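Local structure of putative alpha-L-fucosidase (3GZA) at residues A[17-31]-A[72-86]. The protein probably hydrolyses alpha-L-fucosidic linkages, releasing L-fucose from fucosylated glycans. Sequence-based numbering, arbitrary orientation.
Sequences WHEAEMGAVFHYDLH and GCKFAVLTATHETGF. With NA (sodium ion), chain G; EDO (1,2-ethanediol), chain D.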
loop_
_atom_site.group_PDB
_atom_site.type_symbol
_atom_site.label_atom_id
_atom_site.label_comp_id
_atom_site.label_asym_id
_atom_site.label_seq_id
_atom_site.Cartn_x
_atom_site.Cartn_y
_atom_site.Cartn_z
ATOM N N TRP A 17 18.739 -22.716 -20.437
ATOM C CA TRP A 17 17.492 -23.351 -20.016
ATOM C C TRP A 17 17.671 -24.866 -20.121
ATOM O O TRP A 17 17.455 -25.625 -19.146
ATOM C CB TRP A 17 16.313 -22.875 -20.903
ATOM C CG TRP A 17 15.127 -23.686 -20.651
ATOM C CD1 TRP A 17 14.616 -24.660 -21.467
ATOM C CD2 TRP A 17 14.316 -23.693 -19.465
ATOM N NE1 TRP A 17 13.556 -25.274 -20.848
ATOM C CE2 TRP A 17 13.332 -24.685 -19.642
ATOM C CE3 TRP A 17 14.318 -22.949 -18.273
ATOM C CZ2 TRP A 17 12.388 -24.950 -18.680
ATOM C CZ3 TRP A 17 13.407 -23.251 -17.312
ATOM C CH2 TRP A 17 12.444 -24.227 -17.530
ATOM N N HIS A 18 18.033 -25.325 -21.304
ATOM C CA HIS A 18 18.226 -26.765 -21.520
ATOM C C HIS A 18 19.344 -27.316 -20.653
ATOM O O HIS A 18 19.213 -28.389 -20.084
ATOM C CB HIS A 18 18.587 -27.049 -22.962
ATOM C CG HIS A 18 17.509 -26.715 -23.941
ATOM N ND1 HIS A 18 16.418 -27.527 -24.145
ATOM C CD2 HIS A 18 17.335 -25.632 -24.734
ATOM C CE1 HIS A 18 15.631 -26.972 -25.054
ATOM N NE2 HIS A 18 16.172 -25.826 -25.437
ATOM N N GLU A 19 20.475 -26.617 -20.621
ATOM C CA GLU A 19 21.654 -27.115 -19.886
ATOM C C GLU A 19 21.486 -27.214 -18.382
ATOM O O GLU A 19 22.134 -28.040 -17.754
ATOM C CB GLU A 19 22.856 -26.239 -20.181
ATOM C CG GLU A 19 23.246 -26.266 -21.624
ATOM C CD GLU A 19 24.146 -25.059 -22.041
ATOM O OE1 GLU A 19 24.050 -23.927 -21.451
ATOM O OE2 GLU A 19 24.886 -25.235 -23.022
ATOM N N ALA A 20 20.670 -26.347 -17.799
ATOM C CA ALA A 20 20.476 -26.394 -16.349
ATOM C C ALA A 20 19.880 -27.691 -15.902
ATOM O O ALA A 20 20.288 -28.211 -14.857
ATOM C CB ALA A 20 19.599 -25.216 -15.883
ATOM N N GLU A 21 18.880 -28.191 -16.645
ATOM C CA GLU A 21 18.133 -29.427 -16.324
ATOM C C GLU A 21 17.235 -29.361 -15.120
ATOM O O GLU A 21 16.152 -29.906 -15.139
ATOM C CB GLU A 21 19.039 -30.660 -16.269
ATOM C CG GLU A 21 19.787 -30.935 -17.583
ATOM C CD GLU A 21 20.724 -32.105 -17.574
ATOM O OE1 GLU A 21 20.850 -32.786 -16.567
ATOM O OE2 GLU A 21 21.429 -32.296 -18.578
HETATM N N MSE A 22 17.703 -28.732 -14.046
HETATM C CA MSE A 22 16.924 -28.630 -12.837
HETATM C C MSE A 22 17.118 -27.276 -12.200
HETATM O O MSE A 22 18.224 -26.696 -12.265
HETATM C CB MSE A 22 17.391 -29.641 -11.840
HETATM C CG MSE A 22 17.108 -31.035 -12.157
HETATM SE SE MSE A 22 17.761 -32.226 -10.729
HETATM C CE MSE A 22 16.549 -31.543 -9.364
ATOM N N GLY A 23 16.052 -26.806 -11.585
ATOM C CA GLY A 23 16.069 -25.572 -10.810
ATOM C C GLY A 23 15.062 -25.626 -9.684
ATOM O O GLY A 23 14.318 -26.592 -9.572
ATOM N N ALA A 24 15.038 -24.572 -8.870
ATOM C CA ALA A 24 14.104 -24.477 -7.766
ATOM C C ALA A 24 13.383 -23.141 -7.769
ATOM O O ALA A 24 13.949 -22.106 -8.147
ATOM C CB ALA A 24 14.839 -24.636 -6.423
ATOM N N VAL A 25 12.134 -23.157 -7.331
ATOM C CA VAL A 25 11.362 -21.926 -7.090
ATOM C C VAL A 25 10.999 -21.946 -5.560
ATOM O O VAL A 25 10.571 -22.958 -4.986
ATOM C CB VAL A 25 10.120 -21.750 -7.988
ATOM C CG1 VAL A 25 9.104 -22.879 -7.757
ATOM C CG2 VAL A 25 9.513 -20.337 -7.776
ATOM N N PHE A 26 11.212 -20.813 -4.898
ATOM C CA PHE A 26 10.941 -20.612 -3.502
ATOM C C PHE A 26 9.771 -19.652 -3.375
ATOM O O PHE A 26 9.902 -18.505 -3.817
ATOM C CB PHE A 26 12.161 -19.998 -2.775
ATOM C CG PHE A 26 13.389 -20.875 -2.761
ATOM C CD1 PHE A 26 14.240 -20.908 -3.869
ATOM C CD2 PHE A 26 13.637 -21.711 -1.701
ATOM C CE1 PHE A 26 15.365 -21.760 -3.837
ATOM C CE2 PHE A 26 14.749 -22.491 -1.677
ATOM C CZ PHE A 26 15.613 -22.523 -2.766
ATOM N N HIS A 27 8.637 -20.142 -2.877
ATOM C CA HIS A 27 7.462 -19.330 -2.612
ATOM C C HIS A 27 7.487 -18.834 -1.167
ATOM O O HIS A 27 7.691 -19.622 -0.241
ATOM C CB HIS A 27 6.172 -20.111 -2.864
ATOM C CG HIS A 27 5.860 -20.336 -4.312
ATOM N ND1 HIS A 27 6.525 -21.256 -5.105
ATOM C CD2 HIS A 27 4.945 -19.752 -5.103
ATOM C CE1 HIS A 27 6.016 -21.214 -6.328
ATOM N NE2 HIS A 27 5.049 -20.312 -6.351
ATOM N N TYR A 28 7.293 -17.526 -0.965
ATOM C CA TYR A 28 7.304 -16.933 0.350
ATOM C C TYR A 28 6.438 -15.679 0.281
ATOM O O TYR A 28 6.596 -14.883 -0.651
ATOM C CB TYR A 28 8.750 -16.621 0.717
ATOM C CG TYR A 28 9.145 -16.672 2.176
ATOM C CD1 TYR A 28 8.819 -17.776 2.920
ATOM C CD2 TYR A 28 9.903 -15.671 2.736
ATOM C CE1 TYR A 28 9.245 -17.891 4.224
ATOM C CE2 TYR A 28 10.319 -15.760 4.040
ATOM C CZ TYR A 28 10.025 -16.885 4.745
ATOM O OH TYR A 28 10.470 -17.047 6.033
ATOM N N ASP A 29 5.496 -15.558 1.177
ATOM C CA ASP A 29 4.613 -14.413 1.259
ATOM C C ASP A 29 4.088 -14.358 2.683
ATOM O O ASP A 29 4.384 -15.231 3.500
ATOM C CB ASP A 29 3.515 -14.530 0.176
ATOM C CG ASP A 29 2.818 -13.204 -0.169
ATOM O OD1 ASP A 29 2.864 -12.221 0.650
ATOM O OD2 ASP A 29 2.195 -13.173 -1.267
ATOM N N LEU A 30 3.284 -13.323 2.987
ATOM C CA LEU A 30 2.903 -13.067 4.391
ATOM C C LEU A 30 2.176 -14.195 5.098
ATOM O O LEU A 30 2.346 -14.399 6.311
ATOM C CB LEU A 30 2.049 -11.789 4.440
ATOM C CG LEU A 30 2.721 -10.507 3.946
ATOM C CD1 LEU A 30 1.651 -9.401 3.749
ATOM C CD2 LEU A 30 3.867 -10.043 4.893
ATOM N N HIS A 31 1.337 -14.918 4.387
ATOM C CA HIS A 31 0.511 -15.960 4.957
ATOM C C HIS A 31 1.316 -17.179 5.400
ATOM O O HIS A 31 0.762 -18.031 6.098
ATOM C CB HIS A 31 -0.603 -16.388 3.985
ATOM C CG HIS A 31 -0.114 -16.780 2.638
ATOM N ND1 HIS A 31 0.493 -18.003 2.381
ATOM C CD2 HIS A 31 -0.052 -16.079 1.480
ATOM C CE1 HIS A 31 0.837 -18.044 1.109
ATOM N NE2 HIS A 31 0.522 -16.894 0.540
ATOM N N GLY A 72 20.806 -30.947 -7.246
ATOM C CA GLY A 72 21.192 -30.779 -8.626
ATOM C C GLY A 72 20.687 -29.493 -9.277
ATOM O O GLY A 72 20.957 -29.291 -10.455
ATOM N N CYS A 73 20.002 -28.629 -8.536
ATOM C CA CYS A 73 19.474 -27.371 -9.094
ATOM C C CYS A 73 20.603 -26.442 -9.522
ATOM O O CYS A 73 21.611 -26.294 -8.802
ATOM C CB CYS A 73 18.611 -26.649 -8.050
ATOM S SG CYS A 73 17.200 -27.678 -7.586
ATOM N N LYS A 74 20.448 -25.874 -10.724
ATOM C CA LYS A 74 21.432 -24.971 -11.315
ATOM C C LYS A 74 20.958 -23.520 -11.313
ATOM O O LYS A 74 21.736 -22.604 -11.643
ATOM C CB LYS A 74 21.863 -25.432 -12.722
ATOM C CG LYS A 74 22.484 -26.811 -12.730
ATOM C CD LYS A 74 23.755 -26.869 -11.903
ATOM C CE LYS A 74 24.391 -28.260 -11.958
ATOM N NZ LYS A 74 24.744 -28.629 -13.327
ATOM N N PHE A 75 19.658 -23.338 -11.093
ATOM C CA PHE A 75 19.072 -22.004 -11.004
ATOM C C PHE A 75 18.087 -22.014 -9.871
ATOM O O PHE A 75 17.604 -23.090 -9.455
ATOM C CB PHE A 75 18.424 -21.538 -12.309
ATOM C CG PHE A 75 17.266 -22.361 -12.737
ATOM C CD1 PHE A 75 17.461 -23.396 -13.643
ATOM C CD2 PHE A 75 15.979 -22.028 -12.403
ATOM C CE1 PHE A 75 16.407 -24.144 -14.092
ATOM C CE2 PHE A 75 14.917 -22.762 -12.847
ATOM C CZ PHE A 75 15.131 -23.817 -13.743
ATOM N N ALA A 76 17.793 -20.835 -9.329
ATOM C CA ALA A 76 16.863 -20.727 -8.173
ATOM C C ALA A 76 16.116 -19.400 -8.354
ATOM O O ALA A 76 16.709 -18.394 -8.702
ATOM C CB ALA A 76 17.613 -20.775 -6.813
ATOM N N VAL A 77 14.821 -19.460 -8.117
ATOM C CA VAL A 77 13.893 -18.344 -8.320
ATOM C C VAL A 77 13.145 -18.061 -7.037
ATOM O O VAL A 77 12.714 -18.975 -6.347
ATOM C CB VAL A 77 12.901 -18.729 -9.452
ATOM C CG1 VAL A 77 11.891 -17.608 -9.771
ATOM C CG2 VAL A 77 13.650 -19.161 -10.738
ATOM N N LEU A 78 12.945 -16.777 -6.726
ATOM C CA LEU A 78 12.186 -16.343 -5.570
ATOM C C LEU A 78 10.990 -15.507 -5.948
ATOM O O LEU A 78 11.079 -14.687 -6.840
ATOM C CB LEU A 78 13.088 -15.455 -4.676
ATOM C CG LEU A 78 12.426 -14.800 -3.466
ATOM C CD1 LEU A 78 11.827 -15.828 -2.465
ATOM C CD2 LEU A 78 13.382 -13.808 -2.705
ATOM N N THR A 79 9.853 -15.770 -5.305
ATOM C CA THR A 79 8.663 -14.963 -5.477
ATOM C C THR A 79 8.862 -13.596 -4.826
ATOM O O THR A 79 8.736 -13.447 -3.597
ATOM C CB THR A 79 7.421 -15.628 -4.878
ATOM O OG1 THR A 79 7.645 -15.840 -3.486
ATOM C CG2 THR A 79 7.105 -16.971 -5.537
ATOM N N ALA A 80 9.183 -12.588 -5.619
ATOM C CA ALA A 80 9.270 -11.231 -5.130
ATOM C C ALA A 80 7.921 -10.710 -4.682
ATOM O O ALA A 80 7.837 -9.959 -3.709
ATOM C CB ALA A 80 9.862 -10.318 -6.195
ATOM N N THR A 81 6.899 -11.042 -5.449
ATOM C CA THR A 81 5.479 -10.877 -5.058
ATOM C C THR A 81 4.742 -12.153 -5.502
ATOM O O THR A 81 5.263 -12.954 -6.308
ATOM C CB THR A 81 4.726 -9.749 -5.729
ATOM O OG1 THR A 81 4.672 -9.978 -7.171
ATOM C CG2 THR A 81 5.379 -8.375 -5.437
ATOM N N HIS A 82 3.538 -12.333 -4.961
ATOM C CA HIS A 82 2.722 -13.469 -5.278
ATOM C C HIS A 82 1.280 -12.995 -5.384
ATOM O O HIS A 82 0.908 -12.458 -6.430
ATOM C CB HIS A 82 2.999 -14.670 -4.372
ATOM C CG HIS A 82 2.300 -15.904 -4.803
ATOM N ND1 HIS A 82 1.158 -16.346 -4.198
ATOM C CD2 HIS A 82 2.563 -16.778 -5.804
ATOM C CE1 HIS A 82 0.739 -17.448 -4.795
ATOM N NE2 HIS A 82 1.563 -17.725 -5.799
ATOM N N GLU A 83 0.452 -13.162 -4.339
ATOM C CA GLU A 83 -0.938 -12.781 -4.377
ATOM C C GLU A 83 -1.355 -11.704 -3.388
ATOM O O GLU A 83 -2.355 -11.052 -3.611
ATOM C CB GLU A 83 -1.824 -14.004 -4.099
ATOM C CG GLU A 83 -1.780 -15.076 -5.210
ATOM C CD GLU A 83 -2.320 -16.425 -4.764
ATOM O OE1 GLU A 83 -2.407 -16.691 -3.529
ATOM O OE2 GLU A 83 -2.572 -17.254 -5.642
ATOM N N THR A 84 -0.614 -11.490 -2.307
ATOM C CA THR A 84 -1.067 -10.514 -1.298
ATOM C C THR A 84 -0.801 -9.086 -1.730
ATOM O O THR A 84 -1.388 -8.165 -1.193
ATOM C CB THR A 84 -0.408 -10.712 0.068
ATOM O OG1 THR A 84 0.986 -10.355 -0.004
ATOM C CG2 THR A 84 -0.599 -12.161 0.601
ATOM N N GLY A 85 0.124 -8.942 -2.667
ATOM C CA GLY A 85 0.649 -7.672 -3.086
ATOM C C GLY A 85 1.938 -7.293 -2.389
ATOM O O GLY A 85 2.539 -6.307 -2.816
ATOM N N PHE A 86 2.358 -8.021 -1.343
ATOM C CA PHE A 86 3.521 -7.669 -0.574
ATOM C C PHE A 86 4.753 -8.003 -1.349
ATOM O O PHE A 86 4.841 -9.090 -1.916
ATOM C CB PHE A 86 3.538 -8.489 0.683
ATOM C CG PHE A 86 4.578 -8.039 1.688
ATOM C CD1 PHE A 86 4.408 -6.861 2.385
ATOM C CD2 PHE A 86 5.682 -8.811 1.928
ATOM C CE1 PHE A 86 5.296 -6.443 3.331
ATOM C CE2 PHE A 86 6.607 -8.393 2.870
ATOM C CZ PHE A 86 6.417 -7.206 3.566
HETATM NA NA NA G . -0.277 -20.170 6.185
HETATM C C1 EDO D . 3.196 -21.909 -8.467
HETATM O O1 EDO D . 3.306 -20.481 -8.443
HETATM C C2 EDO D . 4.006 -22.339 -9.647
HETATM O O2 EDO D . 3.288 -21.989 -10.814
HETATM O O HOH W 1 24.644 -27.590 -16.143
HETATM O O HOH W 2 22.398 -29.956 -14.605
HETATM O O HOH W 3 5.627 -11.913 -0.909
HETATM O O HOH W 4 2.701 -10.780 -2.692
HETATM O O HOH W 5 0.522 -15.279 -1.741
HETATM O O HOH W 6 0.707 -20.480 3.950
HETATM O O HOH W 7 -2.498 -19.362 5.183
HETATM O O HOH W 8 1.774 -21.240 6.825
#
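CA of Gly-23 sits over the centre of one face of the Phe-75 ring, 3.5 Å from its centroid, in a CH-pi contact, while CB of Ala-20 meets the same ring at its edge. Phe-75 reaches back over the glycine because chi1, 64°, sets CG between its own N and carbonyl carbon; a CB on Gly-23 would collide with the ring. Beyond this pair the backbones run in parallel register: Ala-24 N bonds to Phe-75 O, Val-77 N to Ala-24 O, and Phe-26 N to Val-77 O. Strands 22-26 and 75-79 are thus neighbouring staves of the TIM barrel expected for the family, flanked by strands 312-317 and 124-129 respectively. Val-25 and Val-77 lie on the same face of the sheet as Phe-75, meeting Trp-180 and Met-178 of strand 178-181 respectively. Past the strands' C-terminal ends, the side where TIM barrels carry their active sites, polar groups become more prominent, though Leu-30 CD2 lies over the Phe-86 ring face, 3.7 Å from its centroid. CG2 of Thr-79 sits over one face of His-27, 3.5 Å from CD2, whereas its OG1 accepts from Tyr-28 N. His-27 turns its edge to the face of His-82 in an offset edge-to-face pair, planes at 79°; NE2 of His-27 hydrogen-bonds O1 of a 1,2-ethanediol. Asp-29 OD1 takes Thr-84 OG1 on its syn lone pair at 2.7 Å and Leu-30 N on the anti side, 25° out of the carboxylate plane; an alanine here would probably leave both donors without their shared acceptor and cost water 5 its carboxylate partner, although the ST turn to Phe-86 N would still hold OG1. Through OD2, water 5 joins Asp-29 to His-82 ND1 and His-31 NE2, and the carbonyl of His-31 binds sodium alongside Asp-34 and Ile-36.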